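Local coordinates for protein C-domain type II peptide synthetase (Streptomyces globisporus, PDB 4ZXW) that is a free-standing condensation-domain protein of the type II peptide synthetase kind, with the fold of the CoA-dependent acyltransferase superfamily, at residues Lys240-Gln245 with Gly427-Arg432; Trp244-Val249 with Gln397-Glu402; Ser369-Val374 with Trp412-Asp417. All blocks are in the same frame, centred on the assembly; numbering follows the deposited sequence.

Contact 1 (Lys240-Gln245 with Gly427-Arg432); sequences KGTAWQ and GYNTNR. With GLC (alpha-D-glucopyranose), chain C.
Ala-243 and Tyr-428 face each other as an antiparallel hydrogen-bonded pair where strand 242-249 runs along strand 422-429 at the margin of a five-stranded mixed sheet. Ala-243 N gives its hydrogen to Tyr-428 O at 2.8 Å, and Tyr-428 N returns a bond to Ala-243 O. On either side of this pair the ladder continues with the non-hydrogen-bonded pairs Thr-242 with Asn-429 and Trp-244 with Gly-427, and the short strand axes run at 153°.

Tyr-428 can be traced outward from CB. Its CG stands between the backbone N and the carbonyl carbon (chi1 54°), which lays the ring across the neighbouring strand. CD1 and CE1 pass beneath Ala-243 O, which sits over a ring face toward the rim; CE2 and CZ meet the Ala-243 methyl, CZ to CB being 3.6 Å. At the tip, OH takes a hydrogen from Gln-245 NE2 at 3.0 Å, a bond lying in the Gln-245 amide plane, and is also hydrogen-bonded to Asp-435. The Ala-243 methyl is wedged further by Thr-430, CG2 to CB 3.5 Å, a tight carbon pair.

On the other side of the sheet, Gly-427 CA lies over the Trp-244 six-membered ring, 4.1 Å from its centroid, in a CH-pi contact. The opposite face of this indole receives O4 of alpha-D-glucopyranose, 3.6 Å from Trp-244 CH2, while NE1 is bonded to Ser-404 O. Beside it, Asn-429 ND2 reaches Thr-242 OG1 in a weak bond; their stronger partners are Ile-406 for Thr-242 and, through OD1, Gln-367 for Asn-429.

The two faces therefore differ in chemistry: one ends in the Gln-245 NE2 to Tyr-428 OH bond, both of whose atoms also bond Asp-435 on helix 435-454, the other presents an indole to the sugar.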
loop_
_atom_site.group_PDB
_atom_site.type_symbol
_atom_site.label_atom_id
_atom_site.label_comp_id
_atom_site.label_asym_id
_atom_site.label_seq_id
_atom_site.Cartn_x
_atom_site.Cartn_y
_atom_site.Cartn_z
ATOM N N LYS A 240 -8.954 18.684 -2.574
ATOM C CA LYS A 240 -8.439 17.333 -2.573
ATOM C C LYS A 240 -8.685 16.680 -1.217
ATOM O O LYS A 240 -8.360 17.235 -0.183
ATOM C CB LYS A 240 -6.953 17.351 -2.899
ATOM C CG LYS A 240 -6.275 16.011 -2.919
ATOM C CD LYS A 240 -6.693 15.239 -4.146
ATOM C CE LYS A 240 -6.309 13.760 -4.045
ATOM N NZ LYS A 240 -4.835 13.538 -4.203
ATOM N N GLY A 241 -9.278 15.500 -1.240
ATOM C CA GLY A 241 -9.397 14.678 -0.062
ATOM C C GLY A 241 -9.492 13.231 -0.492
ATOM O O GLY A 241 -9.865 12.924 -1.655
ATOM N N THR A 242 -9.124 12.343 0.432
ATOM C CA THR A 242 -9.172 10.908 0.189
ATOM C C THR A 242 -9.888 10.241 1.361
ATOM O O THR A 242 -9.492 10.415 2.526
ATOM C CB THR A 242 -7.776 10.308 -0.018
ATOM O OG1 THR A 242 -7.155 10.899 -1.171
ATOM C CG2 THR A 242 -7.870 8.782 -0.249
ATOM N N ALA A 243 -10.963 9.517 1.028
ATOM C CA ALA A 243 -11.747 8.725 1.972
ATOM C C ALA A 243 -11.413 7.240 1.794
ATOM O O ALA A 243 -11.011 6.803 0.706
ATOM C CB ALA A 243 -13.246 8.945 1.781
ATOM N N TRP A 244 -11.609 6.473 2.862
ATOM C CA TRP A 244 -11.226 5.064 2.905
ATOM C C TRP A 244 -12.370 4.313 3.500
ATOM O O TRP A 244 -12.720 4.553 4.651
ATOM C CB TRP A 244 -9.979 4.847 3.747
ATOM C CG TRP A 244 -8.770 5.483 3.144
ATOM C CD1 TRP A 244 -8.355 6.744 3.337
ATOM C CD2 TRP A 244 -7.827 4.882 2.247
ATOM N NE1 TRP A 244 -7.196 6.982 2.625
ATOM C CE2 TRP A 244 -6.857 5.851 1.947
ATOM C CE3 TRP A 244 -7.719 3.625 1.662
ATOM C CZ2 TRP A 244 -5.786 5.602 1.104
ATOM C CZ3 TRP A 244 -6.658 3.382 0.828
ATOM C CH2 TRP A 244 -5.701 4.367 0.559
ATOM N N GLN A 245 -12.998 3.460 2.698
ATOM C CA GLN A 245 -14.055 2.617 3.212
ATOM C C GLN A 245 -13.420 1.261 3.492
ATOM O O GLN A 245 -12.801 0.644 2.607
ATOM C CB GLN A 245 -15.219 2.523 2.234
ATOM C CG GLN A 245 -16.137 3.738 2.317
ATOM C CD GLN A 245 -17.412 3.627 1.488
ATOM O OE1 GLN A 245 -18.048 2.560 1.384
ATOM N NE2 GLN A 245 -17.808 4.756 0.902
ATOM N N GLY A 427 -10.285 3.146 -1.294
ATOM C CA GLY A 427 -9.966 4.543 -1.120
ATOM C C GLY A 427 -10.242 5.294 -2.403
ATOM O O GLY A 427 -10.041 4.774 -3.509
ATOM N N TYR A 428 -10.721 6.514 -2.246
ATOM C CA TYR A 428 -11.071 7.358 -3.364
ATOM C C TYR A 428 -11.014 8.828 -2.945
ATOM O O TYR A 428 -10.988 9.174 -1.733
ATOM C CB TYR A 428 -12.463 7.009 -3.863
ATOM C CG TYR A 428 -13.451 7.067 -2.731
ATOM C CD1 TYR A 428 -13.632 5.986 -1.893
ATOM C CD2 TYR A 428 -14.183 8.202 -2.482
ATOM C CE1 TYR A 428 -14.531 6.038 -0.818
ATOM C CE2 TYR A 428 -15.098 8.259 -1.424
ATOM C CZ TYR A 428 -15.261 7.163 -0.599
ATOM O OH TYR A 428 -16.149 7.189 0.461
ATOM N N ASN A 429 -10.961 9.670 -3.972
ATOM C CA ASN A 429 -10.898 11.111 -3.837
ATOM C C ASN A 429 -12.298 11.665 -3.700
ATOM O O ASN A 429 -13.160 11.476 -4.572
ATOM C CB ASN A 429 -10.215 11.767 -5.043
ATOM C CG ASN A 429 -8.786 11.301 -5.263
ATOM O OD1 ASN A 429 -8.314 11.289 -6.401
ATOM N ND2 ASN A 429 -8.089 10.923 -4.194
ATOM N N THR A 430 -12.500 12.366 -2.597
ATOM C CA THR A 430 -13.802 12.882 -2.234
ATOM C C THR A 430 -14.175 14.089 -3.090
ATOM O O THR A 430 -15.337 14.443 -3.158
ATOM C CB THR A 430 -13.828 13.236 -0.723
ATOM O OG1 THR A 430 -12.715 14.074 -0.387
ATOM C CG2 THR A 430 -13.760 11.948 0.124
ATOM N N ASN A 431 -13.195 14.692 -3.764
ATOM C CA ASN A 431 -13.459 15.722 -4.786
ATOM C C ASN A 431 -13.910 15.146 -6.124
ATOM O O ASN A 431 -14.149 15.905 -7.036
ATOM C CB ASN A 431 -12.213 16.574 -5.054
ATOM C CG ASN A 431 -10.963 15.729 -5.198
ATOM O OD1 ASN A 431 -10.631 14.972 -4.293
ATOM N ND2 ASN A 431 -10.294 15.814 -6.343
ATOM N N ARG A 432 -13.985 13.821 -6.239
ATOM C CA ARG A 432 -14.374 13.165 -7.487
ATOM C C ARG A 432 -15.497 12.125 -7.329
ATOM O O ARG A 432 -16.278 11.918 -8.257
ATOM C CB ARG A 432 -13.161 12.471 -8.122
ATOM C CG ARG A 432 -12.061 13.412 -8.602
ATOM C CD ARG A 432 -12.531 14.494 -9.605
ATOM N NE ARG A 432 -12.973 13.953 -10.894
ATOM C CZ ARG A 432 -12.158 13.499 -11.845
ATOM N NH1 ARG A 432 -10.847 13.522 -11.676
ATOM N NH2 ARG A 432 -12.661 12.990 -12.963
HETATM C C1 GLC C . -2.654 -0.218 5.163
HETATM C C2 GLC C . -1.925 1.026 5.659
HETATM C C3 GLC C . -2.575 2.323 5.198
HETATM C C4 GLC C . -2.749 2.275 3.692
HETATM C C5 GLC C . -3.507 1.004 3.276
HETATM C C6 GLC C . -3.623 0.966 1.745
HETATM O O2 GLC C . -1.920 1.029 7.079
HETATM O O3 GLC C . -1.688 3.396 5.541
HETATM O O4 GLC C . -3.456 3.448 3.265
HETATM O O5 GLC C . -2.847 -0.184 3.757
HETATM O O6 GLC C . -2.315 0.751 1.205
#

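Contact 2 (Trp244-Val249 with Gln397-Glu402); sequences WQRFAV and QLSQAE. With GLC (alpha-D-glucopyranose), chain C.
Arg-246 and Ser-399 meet where the edge strand 242-249 receives the loop between strands 388-392 and 410-416. Arg-246 N points at Ser-399 OG, 2.9 Å away and almost straight at 170°. With OG beside its own backbone N (chi1 -62°), this serine takes up the next strand amide beyond the single antiparallel bridge of Trp-244 with Gln-400. That bridge has both bonds, Trp-244 N to Gln-400 O at 2.8 Å and Gln-400 N to Trp-244 O at 2.9 Å.

The close-fitting part lies around the Arg-246 guanidinium. Extended from CG to NE, the side chain runs alongside Gln-400, pointing the same way. NH1 reaches Leu-398 O at 3.0 Å, and NH2 reaches Gln-400 OE1 at 3.2 Å; both oxygens lie at the edge in the guanidinium plane, although the Gln-400 amide is turned 70° from it. Trp-244 CB rests over one face.

The outer part is looser. Gln-397 is exposed, and its CG comes no nearer than 4.6 Å, to Ala-248 CB; the CB of Leu-398 points away from the strand, and it is the Leu-398 carbonyl that makes the contact.

Two loop oxygens thus fix the rotation of a guanidinium that also forms a salt bridge with Glu-125 and touches beta-D-fructofuranose. Its positive charge is probably balanced in part by that carboxylate, against the nearby Arg-396.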
loop_
_atom_site.group_PDB
_atom_site.type_symbol
_atom_site.label_atom_id
_atom_site.label_comp_id
_atom_site.label_asym_id
_atom_site.label_seq_id
_atom_site.Cartn_x
_atom_site.Cartn_y
_atom_site.Cartn_z
ATOM N N TRP A 244 -11.609 6.473 2.862
ATOM C CA TRP A 244 -11.226 5.064 2.905
ATOM C C TRP A 244 -12.370 4.313 3.500
ATOM O O TRP A 244 -12.720 4.553 4.651
ATOM C CB TRP A 244 -9.979 4.847 3.747
ATOM C CG TRP A 244 -8.770 5.483 3.144
ATOM C CD1 TRP A 244 -8.355 6.744 3.337
ATOM C CD2 TRP A 244 -7.827 4.882 2.247
ATOM N NE1 TRP A 244 -7.196 6.982 2.625
ATOM C CE2 TRP A 244 -6.857 5.851 1.947
ATOM C CE3 TRP A 244 -7.719 3.625 1.662
ATOM C CZ2 TRP A 244 -5.786 5.602 1.104
ATOM C CZ3 TRP A 244 -6.658 3.382 0.828
ATOM C CH2 TRP A 244 -5.701 4.367 0.559
ATOM N N GLN A 245 -12.998 3.460 2.698
ATOM C CA GLN A 245 -14.055 2.617 3.212
ATOM C C GLN A 245 -13.420 1.261 3.492
ATOM O O GLN A 245 -12.801 0.644 2.607
ATOM C CB GLN A 245 -15.219 2.523 2.234
ATOM C CG GLN A 245 -16.137 3.738 2.317
ATOM C CD GLN A 245 -17.412 3.627 1.488
ATOM O OE1 GLN A 245 -18.048 2.560 1.384
ATOM N NE2 GLN A 245 -17.808 4.756 0.902
ATOM N N ARG A 246 -13.533 0.822 4.741
ATOM C CA ARG A 246 -12.746 -0.307 5.196
ATOM C C ARG A 246 -13.694 -1.469 5.341
ATOM O O ARG A 246 -14.871 -1.268 5.592
ATOM C CB ARG A 246 -12.036 0.037 6.504
ATOM C CG ARG A 246 -11.121 1.260 6.312
ATOM C CD ARG A 246 -9.928 1.241 7.210
ATOM N NE ARG A 246 -8.943 2.234 6.793
ATOM C CZ ARG A 246 -8.890 3.483 7.246
ATOM N NH1 ARG A 246 -9.754 3.913 8.144
ATOM N NH2 ARG A 246 -7.968 4.312 6.796
ATOM N N PHE A 247 -13.196 -2.672 5.120
ATOM C CA PHE A 247 -14.020 -3.867 5.239
ATOM C C PHE A 247 -13.165 -5.076 5.537
ATOM O O PHE A 247 -11.963 -5.078 5.281
ATOM C CB PHE A 247 -14.812 -4.130 3.969
ATOM C CG PHE A 247 -13.959 -4.279 2.747
ATOM C CD1 PHE A 247 -13.515 -3.156 2.060
ATOM C CD2 PHE A 247 -13.587 -5.525 2.288
ATOM C CE1 PHE A 247 -12.725 -3.281 0.911
ATOM C CE2 PHE A 247 -12.797 -5.647 1.168
ATOM C CZ PHE A 247 -12.356 -4.510 0.480
ATOM N N ALA A 248 -13.802 -6.097 6.103
ATOM C CA ALA A 248 -13.189 -7.398 6.257
ATOM C C ALA A 248 -14.009 -8.387 5.455
ATOM O O ALA A 248 -15.243 -8.363 5.485
ATOM C CB ALA A 248 -13.121 -7.812 7.729
ATOM N N VAL A 249 -13.319 -9.235 4.710
ATOM C CA VAL A 249 -13.972 -10.287 4.003
ATOM C C VAL A 249 -14.429 -11.283 5.071
ATOM O O VAL A 249 -13.602 -11.830 5.807
ATOM C CB VAL A 249 -13.040 -10.910 2.974
ATOM C CG1 VAL A 249 -13.700 -12.056 2.258
ATOM C CG2 VAL A 249 -12.650 -9.890 1.977
ATOM N N GLN A 397 -12.185 -1.806 10.906
ATOM C CA GLN A 397 -13.488 -1.753 10.311
ATOM C C GLN A 397 -14.057 -0.351 10.328
ATOM O O GLN A 397 -15.070 -0.080 9.695
ATOM C CB GLN A 397 -14.380 -2.770 10.999
ATOM C CG GLN A 397 -14.052 -4.177 10.438
ATOM C CD GLN A 397 -14.676 -5.280 11.220
ATOM O OE1 GLN A 397 -15.788 -5.704 10.921
ATOM N NE2 GLN A 397 -13.970 -5.758 12.243
ATOM N N LEU A 398 -13.350 0.559 10.972
ATOM C CA LEU A 398 -13.790 1.935 11.030
ATOM C C LEU A 398 -13.299 2.635 9.778
ATOM O O LEU A 398 -12.104 2.727 9.514
ATOM C CB LEU A 398 -13.254 2.609 12.267
ATOM C CG LEU A 398 -14.030 3.775 12.831
ATOM C CD1 LEU A 398 -15.334 3.283 13.363
ATOM C CD2 LEU A 398 -13.196 4.381 13.941
ATOM N N SER A 399 -14.236 3.121 8.997
ATOM C CA SER A 399 -13.882 3.837 7.811
ATOM C C SER A 399 -13.503 5.303 8.132
ATOM O O SER A 399 -13.580 5.785 9.270
ATOM C CB SER A 399 -15.026 3.757 6.831
ATOM O OG SER A 399 -15.247 2.411 6.472
ATOM N N GLN A 400 -13.087 6.011 7.106
ATOM C CA GLN A 400 -12.424 7.279 7.315
ATOM C C GLN A 400 -12.710 8.253 6.187
ATOM O O GLN A 400 -12.503 7.947 5.018
ATOM C CB GLN A 400 -10.929 7.040 7.433
ATOM C CG GLN A 400 -10.139 8.288 7.548
ATOM C CD GLN A 400 -8.862 8.088 8.303
ATOM O OE1 GLN A 400 -8.346 6.967 8.452
ATOM N NE2 GLN A 400 -8.338 9.173 8.790
ATOM N N ALA A 401 -13.124 9.452 6.575
ATOM C CA ALA A 401 -13.582 10.481 5.663
ATOM C C ALA A 401 -12.442 11.239 5.017
ATOM O O ALA A 401 -12.554 11.696 3.885
ATOM C CB ALA A 401 -14.462 11.448 6.402
ATOM N N GLU A 402 -11.351 11.404 5.743
ATOM C CA GLU A 402 -10.247 12.166 5.202
ATOM C C GLU A 402 -8.929 11.655 5.737
ATOM O O GLU A 402 -8.429 12.122 6.754
ATOM C CB GLU A 402 -10.412 13.659 5.504
ATOM C CG GLU A 402 -9.547 14.529 4.618
ATOM C CD GLU A 402 -10.173 15.892 4.339
ATOM O OE1 GLU A 402 -11.047 15.982 3.445
ATOM O OE2 GLU A 402 -9.798 16.874 5.014
HETATM C C1 GLC C . -2.654 -0.218 5.163
HETATM C C2 GLC C . -1.925 1.026 5.659
HETATM C C3 GLC C . -2.575 2.323 5.198
HETATM C C4 GLC C . -2.749 2.275 3.692
HETATM C C5 GLC C . -3.507 1.004 3.276
HETATM C C6 GLC C . -3.623 0.966 1.745
HETATM O O2 GLC C . -1.920 1.029 7.079
HETATM O O3 GLC C . -1.688 3.396 5.541
HETATM O O4 GLC C . -3.456 3.448 3.265
HETATM O O5 GLC C . -2.847 -0.184 3.757
HETATM O O6 GLC C . -2.315 0.751 1.205
#

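Contact 3 (Ser369-Val374 with Trp412-Asp417); sequences SVFQAV and WSIHID. With FRU (beta-D-fructofuranose), chain B; GLC (alpha-D-glucopyranose), chain C.
Strands 366-373 and 410-416 are parallel neighbours inside the five-stranded mixed sheet of this condensation-domain fold, with short axes 4.7 Å apart and only 8° from parallel. A regular ladder alternates between them: Trp-412 N to Val-370 O, Gln-372 N to Trp-412 O, Ile-414 N to Gln-372 O and Val-374 N to Ile-414 O, all 2.8 to 2.9 Å. Past the last rung a water takes over, accepting from Ile-416 N and donating to Val-374 O.

Gln-372 and Ser-413 share a sheet face. The Gln-372 chain is extended beyond CG and brings NE2 to Ser-413 OG at 2.9 Å, at 175° and within the amide plane. Ser-413 OG, placed anti to its backbone N, accepts this hydrogen and donates its own to O6 of beta-D-fructofuranose at 2.6 Å. The hydroxyl is thereby engaged on two sides: because the amide N-H takes up its acceptor side, the hydroxyl hydrogen is left for the sugar, consistent with donation to O6. Val-374 CG2 packs against Ser-413 OG at 3.3 Å.

The opposite face is apolar. Phe-371 CD2 abuts Trp-412 CB at 3.4 Å; the Phe-371 ring and the five-membered ring of Trp-412 are near parallel, at 29°, but slid so far apart that they barely overlap. Val-370 O lies at the edge of the indole, in its plane.

Tyr-276 meets the rings of both Phe-371 and Trp-412, and helix 268-284 also covers Ala-373 and Ile-414. Phe-441 meets Trp-412 edge-to-face from helix 435-454, strand 422-429 continues the sheet beyond 410-416, and strand 288-295 packs against Val-370 and Gln-372.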
loop_
_atom_site.group_PDB
_atom_site.type_symbol
_atom_site.label_atom_id
_atom_site.label_comp_id
_atom_site.label_asym_id
_atom_site.label_seq_id
_atom_site.Cartn_x
_atom_site.Cartn_y
_atom_site.Cartn_z
ATOM N N SER A 369 -8.230 3.185 -11.622
ATOM C CA SER A 369 -8.232 2.482 -10.339
ATOM C C SER A 369 -7.111 1.505 -10.340
ATOM O O SER A 369 -6.622 1.089 -11.393
ATOM C CB SER A 369 -9.548 1.772 -10.074
ATOM O OG SER A 369 -9.687 0.687 -10.976
ATOM N N VAL A 370 -6.685 1.182 -9.133
ATOM C CA VAL A 370 -5.587 0.277 -8.901
ATOM C C VAL A 370 -6.138 -0.803 -7.993
ATOM O O VAL A 370 -6.869 -0.525 -7.057
ATOM C CB VAL A 370 -4.381 1.010 -8.238
ATOM C CG1 VAL A 370 -3.275 0.066 -7.914
ATOM C CG2 VAL A 370 -3.865 2.152 -9.104
ATOM N N PHE A 371 -5.763 -2.037 -8.238
ATOM C CA PHE A 371 -6.190 -3.122 -7.374
ATOM C C PHE A 371 -4.943 -3.855 -6.886
ATOM O O PHE A 371 -4.190 -4.396 -7.695
ATOM C CB PHE A 371 -7.151 -4.044 -8.128
ATOM C CG PHE A 371 -7.845 -5.038 -7.256
ATOM C CD1 PHE A 371 -7.180 -6.148 -6.797
ATOM C CD2 PHE A 371 -9.172 -4.868 -6.920
ATOM C CE1 PHE A 371 -7.831 -7.092 -6.011
ATOM C CE2 PHE A 371 -9.820 -5.789 -6.140
ATOM C CZ PHE A 371 -9.145 -6.908 -5.684
ATOM N N GLN A 372 -4.707 -3.830 -5.570
ATOM C CA GLN A 372 -3.472 -4.389 -5.009
ATOM C C GLN A 372 -3.674 -5.322 -3.828
ATOM O O GLN A 372 -4.635 -5.245 -3.080
ATOM C CB GLN A 372 -2.502 -3.279 -4.539
ATOM C CG GLN A 372 -2.904 -2.601 -3.246
ATOM C CD GLN A 372 -1.877 -1.580 -2.729
ATOM O OE1 GLN A 372 -0.922 -1.200 -3.420
ATOM N NE2 GLN A 372 -2.084 -1.135 -1.488
ATOM N N ALA A 373 -2.688 -6.176 -3.653
ATOM C CA ALA A 373 -2.518 -6.901 -2.423
ATOM C C ALA A 373 -1.304 -6.313 -1.725
ATOM O O ALA A 373 -0.259 -6.119 -2.344
ATOM C CB ALA A 373 -2.332 -8.373 -2.673
ATOM N N VAL A 374 -1.466 -6.022 -0.438
ATOM C CA VAL A 374 -0.381 -5.524 0.396
ATOM C C VAL A 374 0.729 -6.547 0.528
ATOM O O VAL A 374 0.481 -7.686 0.906
ATOM C CB VAL A 374 -0.903 -5.157 1.770
ATOM C CG1 VAL A 374 0.252 -4.651 2.657
ATOM C CG2 VAL A 374 -2.013 -4.142 1.620
ATOM N N TRP A 412 -8.116 -0.034 -4.526
ATOM C CA TRP A 412 -8.528 -1.232 -3.797
ATOM C C TRP A 412 -7.280 -1.829 -3.208
ATOM O O TRP A 412 -6.295 -2.006 -3.898
ATOM C CB TRP A 412 -9.184 -2.254 -4.708
ATOM C CG TRP A 412 -10.411 -1.781 -5.379
ATOM C CD1 TRP A 412 -10.492 -0.979 -6.483
ATOM C CD2 TRP A 412 -11.746 -2.122 -5.031
ATOM N NE1 TRP A 412 -11.801 -0.781 -6.829
ATOM C CE2 TRP A 412 -12.596 -1.485 -5.959
ATOM C CE3 TRP A 412 -12.308 -2.907 -4.027
ATOM C CZ2 TRP A 412 -13.983 -1.601 -5.905
ATOM C CZ3 TRP A 412 -13.688 -3.025 -3.973
ATOM C CH2 TRP A 412 -14.510 -2.365 -4.905
ATOM N N SER A 413 -7.308 -2.140 -1.928
ATOM C CA SER A 413 -6.148 -2.710 -1.309
ATOM C C SER A 413 -6.613 -3.795 -0.344
ATOM O O SER A 413 -7.438 -3.552 0.517
ATOM C CB SER A 413 -5.344 -1.619 -0.601
ATOM O OG SER A 413 -4.255 -2.151 0.157
ATOM N N ILE A 414 -6.070 -4.986 -0.516
ATOM C CA ILE A 414 -6.388 -6.131 0.325
ATOM C C ILE A 414 -5.123 -6.633 0.990
ATOM O O ILE A 414 -4.084 -6.735 0.334
ATOM C CB ILE A 414 -7.005 -7.289 -0.490
ATOM C CG1 ILE A 414 -8.205 -6.805 -1.285
ATOM C CG2 ILE A 414 -7.434 -8.403 0.453
ATOM C CD1 ILE A 414 -9.249 -6.158 -0.445
ATOM N N HIS A 415 -5.203 -6.979 2.270
ATOM C CA HIS A 415 -4.129 -7.744 2.894
ATOM C C HIS A 415 -4.687 -9.121 3.130
ATOM O O HIS A 415 -5.744 -9.279 3.748
ATOM C CB HIS A 415 -3.616 -7.159 4.223
ATOM C CG HIS A 415 -2.623 -8.053 4.898
ATOM N ND1 HIS A 415 -2.973 -8.935 5.900
ATOM C CD2 HIS A 415 -1.309 -8.275 4.637
ATOM C CE1 HIS A 415 -1.903 -9.635 6.254
ATOM N NE2 HIS A 415 -0.886 -9.261 5.494
ATOM N N ILE A 416 -3.976 -10.116 2.626
ATOM C CA ILE A 416 -4.400 -11.503 2.786
ATOM C C ILE A 416 -3.491 -12.186 3.783
ATOM O O ILE A 416 -2.311 -12.414 3.515
ATOM C CB ILE A 416 -4.396 -12.253 1.439
ATOM C CG1 ILE A 416 -5.266 -11.526 0.421
ATOM C CG2 ILE A 416 -4.928 -13.649 1.632
ATOM C CD1 ILE A 416 -4.765 -11.620 -0.983
ATOM N N ASP A 417 -4.054 -12.520 4.936
ATOM C CA ASP A 417 -3.330 -13.211 6.004
ATOM C C ASP A 417 -3.080 -14.683 5.643
ATOM O O ASP A 417 -3.829 -15.252 4.848
ATOM C CB ASP A 417 -4.136 -13.117 7.294
ATOM C CG ASP A 417 -3.288 -12.779 8.482
ATOM O OD1 ASP A 417 -2.949 -13.716 9.228
ATOM O OD2 ASP A 417 -2.969 -11.585 8.675
HETATM C C1 FRU B . -3.889 -1.567 7.803
HETATM C C2 FRU B . -4.429 -1.364 6.383
HETATM C C3 FRU B . -5.927 -1.103 6.290
HETATM C C4 FRU B . -6.485 -1.757 5.001
HETATM C C5 FRU B . -5.486 -2.899 4.851
HETATM C C6 FRU B . -5.219 -3.143 3.366
HETATM O O1 FRU B . -3.656 -0.343 8.489
HETATM O O2 FRU B . -3.918 -0.181 5.778
HETATM O O3 FRU B . -6.485 0.051 6.939
HETATM O O4 FRU B . -7.846 -2.183 5.018
HETATM O O5 FRU B . -4.263 -2.527 5.546
HETATM O O6 FRU B . -4.673 -1.945 2.757
HETATM C C1 GLC C . -2.654 -0.218 5.163
HETATM C C2 GLC C . -1.925 1.026 5.659
HETATM C C3 GLC C . -2.575 2.323 5.198
HETATM C C4 GLC C . -2.749 2.275 3.692
HETATM C C5 GLC C . -3.507 1.004 3.276
HETATM C C6 GLC C . -3.623 0.966 1.745
HETATM O O2 GLC C . -1.920 1.029 7.079
HETATM O O3 GLC C . -1.688 3.396 5.541
HETATM O O4 GLC C . -3.456 3.448 3.265
HETATM O O5 GLC C . -2.847 -0.184 3.757
HETATM O O6 GLC C . -2.315 0.751 1.205
HETATM O O HOH W 1 -1.624 -9.437 1.190
#

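Overall arrangement
All three contacts involve one five-stranded sheet, in which strands 366-373, 410-416, 422-429 and 242-249 follow in that order. Contact 3 joins the first two, contact 1 the last two, and contact 2 adds a loop to strand 242-249. Contacts 1 and 2, centres about 12 Å apart, share Trp-244 and Gln-245; contacts 2 and 3 meet through Phe-247 CZ and Ile-414 CD1, 3.6 Å apart; contacts 1 and 3 stay about 5 Å apart (nearest atoms). Alpha-D-glucopyranose lies against Trp-244 and against Gln-372 and Ser-413 of contact 3, consistent with one sugar-occupied site. Beta-D-fructofuranose touches Arg-246 (contact 2) and Ser-413 (contact 3), and (1R)-1-(naphthalen-2-yl)ethane-1,2-diol lies about 4 Å from the side chain of Val-370.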